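Local structure of jasmonate-induced oxygenase 2 (Arabidopsis thaliana, 6LSV) at residues Leu183-Phe194 with Ile271-Tyr279. The protein oxidises the stress hormone jasmonate to 12-hydroxyjasmonate, using iron, 2-oxoglutarate and molecular oxygen, in the signalling pathway of plant defence. Sequence-based numbering, arbitrary orientation.
Sequences LSTNLGLKEDKF and IQILSNSTY
L187 lays its isobutyl group over one face of the Y279 ring: CD2 sits 3.9 Å from the ring centroid and 30° off the normal, which meets the geometry of a CH-pi contact. The two side chains arrive from opposite directions, and both leucine branches pack first on the ring, CD1 of L187 lying 3.6 Å from CE2 of Y279; each then also reaches the turn, CD1 at CB of S275 and CD2 at CG2 of T278. CG of Y279 lies anti to the carbonyl carbon (chi1 -65°), and the ring projects to the end of helix 161-186, where its OH donates to the carbonyl O of L183 at 2.6 Å. The phenol meets that O in the carbonyl plane on a lone pair (C=O...donor angle 135°); the bond holds the phenol end and L187 lies against one face, which together probably limit movement of the ring. F194 approaches obliquely, its CZ 4.0 Å from CE2 of Y279, and its CE2 packs on CG2 of I271, whose CD1 touches CD1 of L183. S184 meets F194 twice: its CA stands over the centre of one face of the phenyl ring, and its OG accepts from the backbone N of F194 at 2.9 Å. OG of S275 takes the N-H of Y279 at 2.8 Å, holding the turn that presents the tyrosine. C72 of helix 63-74 touches both L183 and Y279. Helices 161-186 and 269-274 each end in a Schellman motif, with G188 and N276 as C-prime residues of positive phi. Their ends meet here, F194 at the start of helix 193-197 filling the side: buried helical packing, with I271 about 14 Å from the iron, beside the double-stranded beta-helix core characteristic of 2-oxoglutarate/Fe(II) dioxygenases.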
loop_
_atom_site.group_PDB
_atom_site.type_symbol
_atom_site.label_atom_id
_atom_site.label_comp_id
_atom_site.label_asym_id
_atom_site.label_seq_id
_atom_site.Cartn_x
_atom_site.Cartn_y
_atom_site.Cartn_z
ATOM N N LEU A 183 -11.001 -8.494 11.925
ATOM C CA LEU A 183 -10.115 -9.513 11.367
ATOM C C LEU A 183 -9.824 -10.609 12.384
ATOM O O LEU A 183 -9.828 -11.799 12.044
ATOM C CB LEU A 183 -8.811 -8.870 10.888
ATOM C CG LEU A 183 -8.905 -7.921 9.692
ATOM C CD1 LEU A 183 -7.524 -7.427 9.295
ATOM C CD2 LEU A 183 -9.587 -8.603 8.521
ATOM N N SER A 184 -9.572 -10.220 13.638
ATOM C CA SER A 184 -9.313 -11.194 14.697
ATOM C C SER A 184 -10.533 -12.071 14.950
ATOM O O SER A 184 -10.434 -13.303 14.989
ATOM C CB SER A 184 -8.933 -10.480 15.996
ATOM O OG SER A 184 -7.750 -9.719 15.863
ATOM N N THR A 185 -11.689 -11.441 15.171
ATOM C CA THR A 185 -12.903 -12.179 15.496
ATOM C C THR A 185 -13.250 -13.176 14.399
ATOM O O THR A 185 -13.620 -14.321 14.683
ATOM C CB THR A 185 -14.041 -11.189 15.714
ATOM O OG1 THR A 185 -13.838 -10.501 16.952
ATOM C CG2 THR A 185 -15.378 -11.898 15.737
ATOM N N ASN A 186 -13.111 -12.769 13.135
ATOM C CA ASN A 186 -13.448 -13.659 12.032
ATOM C C ASN A 186 -12.594 -14.921 12.021
ATOM O O ASN A 186 -12.979 -15.907 11.389
ATOM C CB ASN A 186 -13.321 -12.915 10.703
ATOM C CG ASN A 186 -14.619 -12.255 10.281
ATOM O OD1 ASN A 186 -15.673 -12.887 10.278
ATOM N ND2 ASN A 186 -14.550 -10.976 9.932
ATOM N N LEU A 187 -11.451 -14.918 12.702
ATOM C CA LEU A 187 -10.646 -16.119 12.860
ATOM C C LEU A 187 -10.974 -16.873 14.141
ATOM O O LEU A 187 -10.231 -17.786 14.517
ATOM C CB LEU A 187 -9.153 -15.771 12.831
ATOM C CG LEU A 187 -8.574 -15.305 11.490
ATOM C CD1 LEU A 187 -7.094 -14.962 11.609
ATOM C CD2 LEU A 187 -8.804 -16.347 10.405
ATOM N N GLY A 188 -12.063 -16.513 14.817
ATOM C CA GLY A 188 -12.418 -17.165 16.062
ATOM C C GLY A 188 -11.496 -16.852 17.218
ATOM O O GLY A 188 -11.415 -17.638 18.167
ATOM N N LEU A 189 -10.790 -15.728 17.163
ATOM C CA LEU A 189 -9.862 -15.325 18.209
ATOM C C LEU A 189 -10.476 -14.234 19.078
ATOM O O LEU A 189 -11.477 -13.609 18.716
ATOM C CB LEU A 189 -8.549 -14.815 17.609
ATOM C CG LEU A 189 -7.868 -15.648 16.522
ATOM C CD1 LEU A 189 -6.888 -14.788 15.740
ATOM C CD2 LEU A 189 -7.159 -16.842 17.126
ATOM N N LYS A 190 -9.860 -14.017 20.241
ATOM C CA LYS A 190 -10.158 -12.836 21.038
ATOM C C LYS A 190 -10.107 -11.605 20.148
ATOM O O LYS A 190 -9.183 -11.445 19.348
ATOM C CB LYS A 190 -9.155 -12.696 22.185
ATOM C CG LYS A 190 -9.271 -13.756 23.259
ATOM C CD LYS A 190 -8.078 -13.716 24.200
ATOM C CE LYS A 190 -7.970 -12.374 24.898
ATOM N NZ LYS A 190 -6.615 -11.786 24.725
ATOM N N GLU A 191 -11.109 -10.734 20.285
ATOM C CA GLU A 191 -11.259 -9.648 19.325
ATOM C C GLU A 191 -10.045 -8.728 19.283
ATOM O O GLU A 191 -9.895 -7.969 18.321
ATOM C CB GLU A 191 -12.522 -8.844 19.633
ATOM C CG GLU A 191 -12.430 -7.974 20.869
ATOM C CD GLU A 191 -13.505 -6.902 20.895
ATOM O OE1 GLU A 191 -13.177 -5.727 21.169
ATOM O OE2 GLU A 191 -14.681 -7.241 20.635
ATOM N N ASP A 192 -9.165 -8.791 20.283
ATOM C CA ASP A 192 -7.960 -7.971 20.314
ATOM C C ASP A 192 -6.692 -8.791 20.102
ATOM O O ASP A 192 -5.599 -8.337 20.456
ATOM C CB ASP A 192 -7.881 -7.192 21.629
ATOM C CG ASP A 192 -7.516 -8.072 22.814
ATOM O OD1 ASP A 192 -7.903 -9.261 22.825
ATOM O OD2 ASP A 192 -6.846 -7.570 23.741
ATOM N N LYS A 193 -6.814 -9.987 19.516
ATOM C CA LYS A 193 -5.650 -10.851 19.336
ATOM C C LYS A 193 -4.657 -10.262 18.336
ATOM O O LYS A 193 -3.444 -10.302 18.568
ATOM C CB LYS A 193 -6.100 -12.249 18.904
ATOM C CG LYS A 193 -4.971 -13.260 18.738
ATOM C CD LYS A 193 -4.068 -13.334 19.968
ATOM C CE LYS A 193 -4.811 -13.834 21.200
ATOM N NZ LYS A 193 -3.931 -13.921 22.404
ATOM N N PHE A 194 -5.148 -9.708 17.222
ATOM C CA PHE A 194 -4.251 -9.088 16.248
ATOM C C PHE A 194 -3.559 -7.869 16.842
ATOM O O PHE A 194 -2.339 -7.715 16.719
ATOM C CB PHE A 194 -5.016 -8.692 14.985
ATOM C CG PHE A 194 -5.161 -9.801 13.988
ATOM C CD1 PHE A 194 -5.044 -11.124 14.375
ATOM C CD2 PHE A 194 -5.426 -9.518 12.659
ATOM C CE1 PHE A 194 -5.179 -12.146 13.455
ATOM C CE2 PHE A 194 -5.563 -10.536 11.734
ATOM C CZ PHE A 194 -5.438 -11.853 12.133
ATOM N N ILE A 271 -0.127 -10.092 7.878
ATOM C CA ILE A 271 -1.336 -10.743 8.368
ATOM C C ILE A 271 -1.504 -12.119 7.736
ATOM O O ILE A 271 -1.977 -13.050 8.398
ATOM C CB ILE A 271 -2.559 -9.840 8.132
ATOM C CG1 ILE A 271 -2.497 -8.630 9.066
ATOM C CG2 ILE A 271 -3.859 -10.606 8.345
ATOM C CD1 ILE A 271 -3.753 -7.790 9.078
ATOM N N GLN A 272 -1.103 -12.289 6.472
ATOM C CA GLN A 272 -1.109 -13.625 5.882
ATOM C C GLN A 272 -0.271 -14.586 6.715
ATOM O O GLN A 272 -0.664 -15.740 6.933
ATOM C CB GLN A 272 -0.599 -13.581 4.439
ATOM C CG GLN A 272 -0.305 -14.968 3.850
ATOM C CD GLN A 272 -0.202 -14.986 2.329
ATOM O OE1 GLN A 272 -0.784 -14.150 1.639
ATOM N NE2 GLN A 272 0.533 -15.955 1.804
ATOM N N ILE A 273 0.876 -14.116 7.214
ATOM C CA ILE A 273 1.736 -14.955 8.042
ATOM C C ILE A 273 1.087 -15.225 9.396
ATOM O O ILE A 273 1.101 -16.360 9.887
ATOM C CB ILE A 273 3.124 -14.306 8.196
ATOM C CG1 ILE A 273 3.803 -14.163 6.832
ATOM C CG2 ILE A 273 3.999 -15.118 9.138
ATOM C CD1 ILE A 273 4.809 -13.041 6.776
ATOM N N LEU A 274 0.504 -14.194 10.018
ATOM C CA LEU A 274 -0.118 -14.375 11.328
ATOM C C LEU A 274 -1.310 -15.323 11.253
ATOM O O LEU A 274 -1.486 -16.184 12.124
ATOM C CB LEU A 274 -0.539 -13.022 11.900
ATOM C CG LEU A 274 0.584 -12.196 12.537
ATOM C CD1 LEU A 274 0.128 -10.777 12.814
ATOM C CD2 LEU A 274 1.080 -12.847 13.817
ATOM N N SER A 275 -2.131 -15.193 10.214
ATOM C CA SER A 275 -3.276 -16.070 10.029
ATOM C C SER A 275 -2.885 -17.454 9.524
ATOM O O SER A 275 -3.772 -18.218 9.132
ATOM C CB SER A 275 -4.280 -15.429 9.065
ATOM O OG SER A 275 -3.772 -15.371 7.743
ATOM N N ASN A 276 -1.590 -17.786 9.531
ATOM C CA ASN A 276 -1.081 -19.043 8.974
ATOM C C ASN A 276 -1.672 -19.310 7.592
ATOM O O ASN A 276 -2.075 -20.431 7.271
ATOM C CB ASN A 276 -1.348 -20.222 9.916
ATOM C CG ASN A 276 -0.388 -21.387 9.684
ATOM O OD1 ASN A 276 0.724 -21.204 9.188
ATOM N ND2 ASN A 276 -0.821 -22.591 10.040
ATOM N N SER A 277 -1.741 -18.253 6.779
ATOM C CA SER A 277 -2.256 -18.245 5.411
ATOM C C SER A 277 -3.767 -18.431 5.323
ATOM O O SER A 277 -4.284 -18.671 4.225
ATOM C CB SER A 277 -1.573 -19.296 4.527
ATOM O OG SER A 277 -0.472 -18.742 3.827
ATOM N N THR A 278 -4.501 -18.325 6.433
ATOM C CA THR A 278 -5.957 -18.318 6.331
ATOM C C THR A 278 -6.441 -17.054 5.631
ATOM O O THR A 278 -7.327 -17.106 4.769
ATOM C CB THR A 278 -6.600 -18.445 7.712
ATOM O OG1 THR A 278 -6.058 -19.585 8.392
ATOM C CG2 THR A 278 -8.107 -18.607 7.576
ATOM N N TYR A 279 -5.875 -15.908 5.997
ATOM C CA TYR A 279 -6.037 -14.687 5.226
ATOM C C TYR A 279 -4.919 -14.604 4.196
ATOM O O TYR A 279 -3.768 -14.942 4.486
ATOM C CB TYR A 279 -6.003 -13.454 6.131
ATOM C CG TYR A 279 -7.149 -13.358 7.112
ATOM C CD1 TYR A 279 -8.350 -14.010 6.879
ATOM C CD2 TYR A 279 -7.026 -12.607 8.273
ATOM C CE1 TYR A 279 -9.397 -13.918 7.776
ATOM C CE2 TYR A 279 -8.068 -12.507 9.173
ATOM C CZ TYR A 279 -9.249 -13.165 8.920
ATOM O OH TYR A 279 -10.285 -13.072 9.818
#